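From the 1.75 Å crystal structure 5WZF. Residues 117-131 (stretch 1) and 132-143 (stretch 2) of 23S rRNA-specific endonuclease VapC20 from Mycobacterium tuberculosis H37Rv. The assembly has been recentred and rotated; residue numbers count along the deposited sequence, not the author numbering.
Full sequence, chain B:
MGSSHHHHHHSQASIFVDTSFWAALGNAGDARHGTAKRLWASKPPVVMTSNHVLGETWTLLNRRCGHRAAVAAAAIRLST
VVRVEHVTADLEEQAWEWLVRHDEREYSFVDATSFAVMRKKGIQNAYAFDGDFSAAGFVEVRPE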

ATOM      1  N   VAL B 117      -2.196   2.187 -14.010  1.00 16.34           N
ATOM      2  CA  VAL B 117      -3.088   1.124 -14.458  1.00 14.37           C
ATOM      3  C   VAL B 117      -4.108   1.683 -15.446  1.00 14.89           C
ATOM      4  O   VAL B 117      -4.374   1.080 -16.486  1.00 17.36           O
ATOM      5  N   MET B 118      -4.670   2.848 -15.123  1.00 14.72           N
ATOM      6  CA  MET B 118      -5.690   3.452 -15.973  1.00 17.73           C
ATOM      7  C   MET B 118      -5.110   3.850 -17.330  1.00 20.14           C
ATOM      8  O   MET B 118      -5.765   3.689 -18.358  1.00 22.63           O
ATOM      9  N   ARG B 119      -3.880   4.358 -17.330  1.00 20.11           N
ATOM     10  CA  ARG B 119      -3.203   4.686 -18.579  1.00 19.96           C
ATOM     11  C   ARG B 119      -2.974   3.425 -19.407  1.00 21.57           C
ATOM     12  O   ARG B 119      -3.180   3.420 -20.619  1.00 24.92           O
ATOM     13  N   LYS B 120      -2.546   2.357 -18.741  1.00 20.75           N
ATOM     14  CA  LYS B 120      -2.293   1.088 -19.413  1.00 23.24           C
ATOM     15  C   LYS B 120      -3.569   0.505 -20.011  1.00 24.58           C
ATOM     16  O   LYS B 120      -3.571   0.006 -21.136  1.00 29.00           O
ATOM     17  N   LYS B 121      -4.658   0.584 -19.254  1.00 23.37           N
ATOM     18  CA  LYS B 121      -5.913  -0.041 -19.652  1.00 27.43           C
ATOM     19  C   LYS B 121      -6.808   0.885 -20.471  1.00 31.01           C
ATOM     20  O   LYS B 121      -7.854   0.465 -20.965  1.00 32.27           O
ATOM     21  N   GLY B 122      -6.398   2.141 -20.614  1.00 24.08           N
ATOM     22  CA  GLY B 122      -7.164   3.096 -21.397  1.00 25.54           C
ATOM     23  C   GLY B 122      -8.441   3.516 -20.695  1.00 25.05           C
ATOM     24  O   GLY B 122      -9.450   3.812 -21.334  1.00 28.06           O
ATOM     25  N   ILE B 123      -8.387   3.546 -19.370  1.00 20.77           N
ATOM     26  CA  ILE B 123      -9.530   3.928 -18.551  1.00 21.76           C
ATOM     27  C   ILE B 123      -9.451   5.409 -18.205  1.00 21.17           C
ATOM     28  O   ILE B 123      -8.401   5.899 -17.791  1.00 22.07           O
ATOM     29  N   GLN B 124     -10.556   6.125 -18.386  1.00 22.37           N
ATOM     30  CA  GLN B 124     -10.587   7.548 -18.067  1.00 22.24           C
ATOM     31  C   GLN B 124     -11.440   7.819 -16.832  1.00 21.29           C
ATOM     32  O   GLN B 124     -11.207   8.785 -16.105  1.00 22.78           O
ATOM     33  N   ASN B 125     -12.417   6.950 -16.593  1.00 19.52           N
ATOM     34  CA  ASN B 125     -13.346   7.127 -15.480  1.00 20.51           C
ATOM     35  C   ASN B 125     -12.923   6.375 -14.223  1.00 20.14           C
ATOM     36  O   ASN B 125     -12.626   5.182 -14.269  1.00 19.64           O
ATOM     37  N   ALA B 126     -12.913   7.078 -13.099  1.00 18.03           N
ATOM     38  CA  ALA B 126     -12.595   6.449 -11.829  1.00 15.48           C
ATOM     39  C   ALA B 126     -13.739   6.595 -10.838  1.00 17.55           C
ATOM     40  O   ALA B 126     -14.348   7.659 -10.732  1.00 18.17           O
ATOM     41  N   TYR B 127     -14.041   5.521 -10.116  1.00 15.37           N
ATOM     42  CA  TYR B 127     -14.903   5.647  -8.950  1.00 16.79           C
ATOM     43  C   TYR B 127     -14.014   6.045  -7.782  1.00 18.37           C
ATOM     44  O   TYR B 127     -13.290   5.223  -7.225  1.00 16.38           O
ATOM     45  N   ALA B 128     -14.050   7.327  -7.445  1.00 19.53           N
ATOM     46  CA  ALA B 128     -13.173   7.881  -6.433  1.00 17.67           C
ATOM     47  C   ALA B 128     -13.746   9.186  -5.938  1.00 21.83           C
ATOM     48  O   ALA B 128     -14.533   9.825  -6.629  1.00 18.85           O
ATOM     49  N   PHE B 129     -13.339   9.576  -4.739  1.00 20.47           N
ATOM     50  CA  PHE B 129     -13.720  10.858  -4.181  1.00 22.79           C
ATOM     51  C   PHE B 129     -12.438  11.626  -3.854  1.00 28.85           C
ATOM     52  O   PHE B 129     -11.340  11.114  -4.072  1.00 31.56           O
ATOM     53  N   ASP B 130     -12.586  12.859  -3.374  1.00 35.55           N
ATOM     54  CA  ASP B 130     -11.475  13.670  -2.845  1.00 40.17           C
ATOM     55  C   ASP B 130     -10.502  14.251  -3.890  1.00 33.70           C
ATOM     56  O   ASP B 130      -9.534  14.921  -3.527  1.00 31.35           O
ATOM     57  N   GLY B 131     -10.747  13.996  -5.171  1.00 26.35           N
ATOM     58  CA  GLY B 131     -10.168  14.821  -6.222  1.00 25.19           C
ATOM     59  C   GLY B 131      -8.740  14.605  -6.696  1.00 23.86           C
ATOM     60  O   GLY B 131      -8.248  15.390  -7.510  1.00 20.96           O
ATOM     61  N   ASP B 132      -8.065  13.565  -6.217  1.00 18.50           N
ATOM     62  CA  ASP B 132      -6.693  13.307  -6.659  1.00 18.98           C
ATOM     63  C   ASP B 132      -6.668  12.795  -8.096  1.00 19.15           C
ATOM     64  O   ASP B 132      -5.785  13.149  -8.873  1.00 19.19           O
ATOM     65  N   PHE B 133      -7.641  11.959  -8.447  1.00 17.19           N
ATOM     66  CA  PHE B 133      -7.766  11.485  -9.821  1.00 15.47           C
ATOM     67  C   PHE B 133      -8.131  12.630 -10.773  1.00 18.40           C
ATOM     68  O   PHE B 133      -7.624  12.704 -11.898  1.00 17.28           O
ATOM     69  N   SER B 134      -9.005  13.527 -10.322  1.00 18.16           N
ATOM     70  CA  SER B 134      -9.358  14.707 -11.109  1.00 18.61           C
ATOM     71  C   SER B 134      -8.134  15.579 -11.367  1.00 23.87           C
ATOM     72  O   SER B 134      -7.943  16.082 -12.473  1.00 22.75           O
ATOM     73  N   ALA B 135      -7.305  15.755 -10.341  1.00 20.61           N
ATOM     74  CA  ALA B 135      -6.100  16.566 -10.478  1.00 23.25           C
ATOM     75  C   ALA B 135      -5.118  15.922 -11.451  1.00 23.23           C
ATOM     76  O   ALA B 135      -4.382  16.614 -12.155  1.00 26.02           O
ATOM     77  N   ALA B 136      -5.118  14.594 -11.493  1.00 20.77           N
ATOM     78  CA  ALA B 136      -4.187  13.860 -12.340  1.00 21.15           C
ATOM     79  C   ALA B 136      -4.705  13.724 -13.769  1.00 23.76           C
ATOM     80  O   ALA B 136      -4.033  13.156 -14.629  1.00 26.99           O
ATOM     81  N   GLY B 137      -5.899  14.247 -14.024  1.00 21.34           N
ATOM     82  CA  GLY B 137      -6.410  14.311 -15.382  1.00 24.59           C
ATOM     83  C   GLY B 137      -7.429  13.248 -15.739  1.00 24.35           C
ATOM     84  O   GLY B 137      -7.761  13.074 -16.912  1.00 26.37           O
ATOM     85  N   PHE B 138      -7.927  12.534 -14.733  1.00 19.15           N
ATOM     86  CA  PHE B 138      -8.968  11.537 -14.951  1.00 22.04           C
ATOM     87  C   PHE B 138     -10.317  12.095 -14.511  1.00 24.05           C
ATOM     88  O   PHE B 138     -10.394  13.211 -13.998  1.00 26.68           O
ATOM     89  N   VAL B 139     -11.376  11.321 -14.715  1.00 16.95           N
ATOM     90  CA  VAL B 139     -12.710  11.749 -14.319  1.00 18.20           C
ATOM     91  C   VAL B 139     -13.203  10.963 -13.113  1.00 18.91           C
ATOM     92  O   VAL B 139     -13.319   9.739 -13.175  1.00 23.20           O
ATOM     93  N   GLU B 140     -13.489  11.660 -12.018  1.00 18.87           N
ATOM     94  CA  GLU B 140     -14.123  11.020 -10.868  1.00 16.43           C
ATOM     95  C   GLU B 140     -15.630  11.087 -11.059  1.00 18.29           C
ATOM     96  O   GLU B 140     -16.229  12.163 -11.027  1.00 18.99           O
ATOM     97  N   VAL B 141     -16.230   9.926 -11.283  1.00 20.04           N
ATOM     98  CA  VAL B 141     -17.645   9.843 -11.615  1.00 20.40           C
ATOM     99  C   VAL B 141     -18.505  10.319 -10.453  1.00 23.84           C
ATOM    100  O   VAL B 141     -18.248   9.980  -9.298  1.00 21.91           O
ATOM    101  N   ARG B 142     -19.518  11.118 -10.774  1.00 26.44           N
ATOM    102  CA  ARG B 142     -20.424  11.676  -9.778  1.00 28.28           C
ATOM    103  C   ARG B 142     -21.871  11.278 -10.074  1.00 34.09           C
ATOM    104  O   ARG B 142     -22.231  11.058 -11.231  1.00 34.42           O
ATOM    105  N   PRO B 143     -22.707  11.176  -9.027  1.00 36.99           N
ATOM    106  CA  PRO B 143     -24.106  10.779  -9.214  1.00 42.42           C
ATOM    107  C   PRO B 143     -24.956  11.906  -9.793  1.00 45.82           C
ATOM    108  O   PRO B 143     -25.173  11.913 -11.004  1.00 52.79           O
TER

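The strongest polar feature is the salt bridge between Arg-142 NH2 and Glu-140 OE1, at 2.7 Å. It lies within the second stretch, but both partners also reach the first. The Arg-142 CA-to-CB bond points away, yet the chain (chi1 m, chi2 m, chi3 t) folds its end back. Arg-142 NH1 donates to Ala-128 O at 2.8 Å and to Val-141 O at 2.9 Å. A weak bond of 3.4 Å joins Arg-142 NH2 to the same Ala-128 O.

Glu-140 (chi1 m, chi2 t) is buried, and its carboxylate meets the start of the helix at 132-135. Glu-140 OE1 accepts from Gly-131 N at 3.1 Å. Glu-140 OE2 accepts from Ser-134 N at 3.2 Å and, weakly, from Phe-133 N at 3.0 Å. One acidic group thus serves both an arginine and free backbone NH groups. Gly-131 is the N-cap residue, with positive phi, and its O accepts from Ala-135 N at 3.0 Å.

The strands pair in parallel. Val-139 N donates to Gln-124 O at 2.9 Å, Ala-126 N to Val-139 O at 2.7 Å, and Val-141 N to Ala-126 O at 3.0 Å. Asn-125 and Val-139 put their side chains on one face; Ala-126 and Glu-140 put theirs on the other.

The Gln-124 CA-to-CB bond points sideways, but the end of the side chain (chi1 t, chi2 p) comes nearer the second stretch. Its NE2 donates to Gly-137 O at 3.0 Å. Water 1 donates to Gln-124 OE1 (2.9 Å) and to Gly-137 O (3.2 Å), a second link between these residues. Water 2 accepts from Ala-128 N at 2.9 Å and donates to Val-141 O at 2.8 Å. Water 3 donates to Asp-130 O and Asp-132 OD1, both at 2.8 Å.

The apolar packing centres on Met-118, Phe-133 and Phe-138. Met-118 (m, t, p) points toward the second stretch. Its SD lies over one face of the Phe-138 ring, 4.1 Å from the ring centroid. The same sulfur sits at the Phe-133 edge, with SD to CE2 at 3.6 Å. Both phenylalanines have chi1 m. Phe-133 points toward the first stretch, where its CD2 meets Ala-126 CB at 3.7 Å and its CD1 meets Ala-128 CB at 3.8 Å.

Farther along, Tyr-127 CE1 contacts Val-141 CB at 3.5 Å. Val-141 is t and points toward the first stretch; Tyr-127 chi1 is -91°, between wells. Phe-129 CD1 lies over one face of the Arg-142 guanidinium, 3.8 Å from NH1.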

ATOM      1  CB  VAL B 117      -3.823   0.445 -13.276  1.00 16.46           C
ATOM      2  CG1 VAL B 117      -4.922  -0.480 -13.787  1.00 17.23           C
ATOM      3  CG2 VAL B 117      -2.837  -0.329 -12.402  1.00 17.39           C
ATOM      4  CB  MET B 118      -6.323   4.665 -15.280  1.00 17.40           C
ATOM      5  CG  MET B 118      -7.138   4.312 -14.034  1.00 13.69           C
ATOM      6  SD  MET B 118      -7.858   5.748 -13.200  1.00 16.52           S
ATOM      7  CE  MET B 118      -9.089   6.268 -14.397  1.00 16.69           C
ATOM      8  CB  ARG B 119      -1.870   5.394 -18.319  1.00 21.44           C
ATOM      9  CG  ARG B 119      -1.994   6.811 -17.780  1.00 22.62           C
ATOM     10  CD  ARG B 119      -0.675   7.577 -17.915  1.00 29.29           C
ATOM     11  NE  ARG B 119       0.421   6.957 -17.172  1.00 29.94           N
ATOM     12  CZ  ARG B 119       0.670   7.171 -15.882  1.00 30.00           C
ATOM     13  NH1 ARG B 119      -0.103   7.993 -15.181  1.00 27.80           N
ATOM     14  NH2 ARG B 119       1.692   6.564 -15.291  1.00 24.61           N
ATOM     15  CB  LYS B 120      -1.668   0.084 -18.437  1.00 26.94           C
ATOM     16  CG  LYS B 120      -1.592  -1.339 -18.975  1.00 34.73           C
ATOM     17  CD  LYS B 120      -1.106  -2.321 -17.916  1.00 35.58           C
ATOM     18  CE  LYS B 120      -1.121  -3.753 -18.440  1.00 41.20           C
ATOM     19  NZ  LYS B 120      -0.588  -4.723 -17.438  1.00 43.39           N
ATOM     20  CB  LYS B 121      -6.668  -0.526 -18.416  1.00 24.03           C
ATOM     21  CG  LYS B 121      -5.941  -1.611 -17.643  1.00 26.29           C
ATOM     22  CD  LYS B 121      -5.807  -2.873 -18.476  1.00 33.38           C
ATOM     23  CE  LYS B 121      -5.176  -4.004 -17.679  1.00 41.48           C
ATOM     24  NZ  LYS B 121      -5.096  -5.265 -18.476  1.00 48.20           N
ATOM     25  CB  ILE B 123      -9.592   3.096 -17.258  1.00 21.63           C
ATOM     26  CG1 ILE B 123      -9.687   1.604 -17.593  1.00 27.49           C
ATOM     27  CG2 ILE B 123     -10.763   3.531 -16.384  1.00 19.20           C
ATOM     28  CD1 ILE B 123      -9.527   0.696 -16.395  1.00 28.31           C
ATOM     29  CB  GLN B 124     -11.108   8.353 -19.262  1.00 28.64           C
ATOM     30  CG  GLN B 124     -11.213   9.864 -19.028  1.00 30.63           C
ATOM     31  CD  GLN B 124      -9.864  10.556 -18.834  1.00 33.23           C
ATOM     32  OE1 GLN B 124      -8.803   9.932 -18.920  1.00 31.05           O
ATOM     33  NE2 GLN B 124      -9.907  11.859 -18.574  1.00 26.84           N
ATOM     34  CB  ASN B 125     -14.748   6.684 -15.886  1.00 23.71           C
ATOM     35  CG  ASN B 125     -15.347   7.571 -16.956  1.00 29.95           C
ATOM     36  OD1 ASN B 125     -15.097   8.776 -16.991  1.00 31.45           O
ATOM     37  ND2 ASN B 125     -16.139   6.978 -17.840  1.00 31.13           N
ATOM     38  CB  ALA B 126     -11.320   7.042 -11.247  1.00 16.51           C
ATOM     39  CB  TYR B 127     -15.665   4.356  -8.658  1.00 18.14           C
ATOM     40  CG  TYR B 127     -17.014   4.294  -9.343  1.00 20.01           C
ATOM     41  CD1 TYR B 127     -17.290   5.098 -10.438  1.00 22.74           C
ATOM     42  CD2 TYR B 127     -18.013   3.450  -8.884  1.00 24.63           C
ATOM     43  CE1 TYR B 127     -18.517   5.054 -11.066  1.00 24.71           C
ATOM     44  CE2 TYR B 127     -19.251   3.400  -9.503  1.00 24.40           C
ATOM     45  CZ  TYR B 127     -19.495   4.205 -10.596  1.00 24.21           C
ATOM     46  OH  TYR B 127     -20.718   4.167 -11.221  1.00 26.65           O
ATOM     47  CB  ALA B 128     -11.773   8.102  -6.990  1.00 16.01           C
ATOM     48  CB  PHE B 129     -14.595  10.667  -2.937  1.00 24.67           C
ATOM     49  CG  PHE B 129     -15.808   9.789  -3.164  1.00 25.93           C
ATOM     50  CD1 PHE B 129     -16.886  10.244  -3.911  1.00 25.03           C
ATOM     51  CD2 PHE B 129     -15.874   8.519  -2.608  1.00 28.79           C
ATOM     52  CE1 PHE B 129     -17.999   9.440  -4.112  1.00 26.73           C
ATOM     53  CE2 PHE B 129     -16.984   7.712  -2.803  1.00 30.06           C
ATOM     54  CZ  PHE B 129     -18.048   8.171  -3.554  1.00 28.46           C
ATOM     55  CB  ASP B 130     -10.687  12.860  -1.808  1.00 43.04           C
ATOM     56  CG  ASP B 130     -11.573  12.322  -0.700  1.00 46.59           C
ATOM     57  OD1 ASP B 130     -12.543  13.015  -0.322  1.00 49.54           O
ATOM     58  OD2 ASP B 130     -11.306  11.205  -0.210  1.00 46.09           O
ATOM     59  CB  ASP B 132      -5.995  12.312  -5.733  1.00 22.13           C
ATOM     60  CG  ASP B 132      -5.781  12.869  -4.341  1.00 29.50           C
ATOM     61  OD1 ASP B 132      -5.453  14.068  -4.221  1.00 34.13           O
ATOM     62  OD2 ASP B 132      -5.950  12.109  -3.368  1.00 35.37           O
ATOM     63  CB  PHE B 133      -8.803  10.364  -9.898  1.00 13.87           C
ATOM     64  CG  PHE B 133      -8.296   9.039  -9.392  1.00 13.81           C
ATOM     65  CD1 PHE B 133      -8.178   8.797  -8.032  1.00 16.35           C
ATOM     66  CD2 PHE B 133      -7.940   8.037 -10.278  1.00 15.90           C
ATOM     67  CE1 PHE B 133      -7.706   7.573  -7.562  1.00 17.12           C
ATOM     68  CE2 PHE B 133      -7.470   6.814  -9.821  1.00 14.57           C
ATOM     69  CZ  PHE B 133      -7.354   6.582  -8.460  1.00 15.62           C
ATOM     70  CB  SER B 134     -10.438  15.527 -10.403  1.00 21.94           C
ATOM     71  OG  SER B 134     -11.586  14.740 -10.148  1.00 22.74           O
ATOM     72  CB  ALA B 135      -5.442  16.785  -9.124  1.00 24.31           C
ATOM     73  CB  ALA B 136      -3.901  12.485 -11.752  1.00 19.32           C
ATOM     74  CB  PHE B 138      -8.652  10.239 -14.197  1.00 18.47           C
ATOM     75  CG  PHE B 138      -7.354   9.601 -14.607  1.00 17.78           C
ATOM     76  CD1 PHE B 138      -7.267   8.858 -15.774  1.00 18.48           C
ATOM     77  CD2 PHE B 138      -6.218   9.753 -13.831  1.00 20.49           C
ATOM     78  CE1 PHE B 138      -6.071   8.271 -16.156  1.00 19.11           C
ATOM     79  CE2 PHE B 138      -5.018   9.173 -14.209  1.00 23.12           C
ATOM     80  CZ  PHE B 138      -4.945   8.433 -15.373  1.00 18.97           C
ATOM     81  CB  VAL B 139     -13.725  11.576 -15.466  1.00 19.75           C
ATOM     82  CG1 VAL B 139     -15.144  11.796 -14.959  1.00 19.94           C
ATOM     83  CG2 VAL B 139     -13.392  12.520 -16.633  1.00 21.40           C
ATOM     84  CB  GLU B 140     -13.695  11.681  -9.562  1.00 16.55           C
ATOM     85  CG  GLU B 140     -12.191  11.632  -9.363  1.00 19.23           C
ATOM     86  CD  GLU B 140     -11.741  12.202  -8.036  1.00 26.53           C
ATOM     87  OE1 GLU B 140     -12.606  12.552  -7.202  1.00 23.07           O
ATOM     88  OE2 GLU B 140     -10.511  12.289  -7.831  1.00 27.55           O
ATOM     89  CB  VAL B 141     -18.038   8.412 -12.005  1.00 27.08           C
ATOM     90  CG1 VAL B 141     -19.509   8.341 -12.393  1.00 24.47           C
ATOM     91  CG2 VAL B 141     -17.159   7.925 -13.143  1.00 27.53           C
ATOM     92  CB  ARG B 142     -20.280  13.199  -9.736  1.00 32.11           C
ATOM     93  CG  ARG B 142     -18.915  13.672  -9.267  1.00 27.78           C
ATOM     94  CD  ARG B 142     -18.725  13.363  -7.796  1.00 32.06           C
ATOM     95  NE  ARG B 142     -17.374  13.675  -7.337  1.00 33.12           N
ATOM     96  CZ  ARG B 142     -16.403  12.776  -7.204  1.00 27.03           C
ATOM     97  NH1 ARG B 142     -16.627  11.500  -7.494  1.00 21.86           N
ATOM     98  NH2 ARG B 142     -15.208  13.158  -6.778  1.00 22.87           N
ATOM     99  CB  PRO B 143     -24.558  10.427  -7.797  1.00 46.32           C
ATOM    100  CG  PRO B 143     -23.728  11.306  -6.928  1.00 45.45           C
ATOM    101  CD  PRO B 143     -22.383  11.383  -7.603  1.00 41.68           C
TER
HETATM  102  O   HOH W   1      -6.054  10.977 -18.689  1.00 42.09           O
HETATM  103  O   HOH W   2     -16.820   8.158  -7.747  1.00 26.29           O
HETATM  104  O   HOH W   3      -7.035  15.848  -2.708  1.00 55.14           O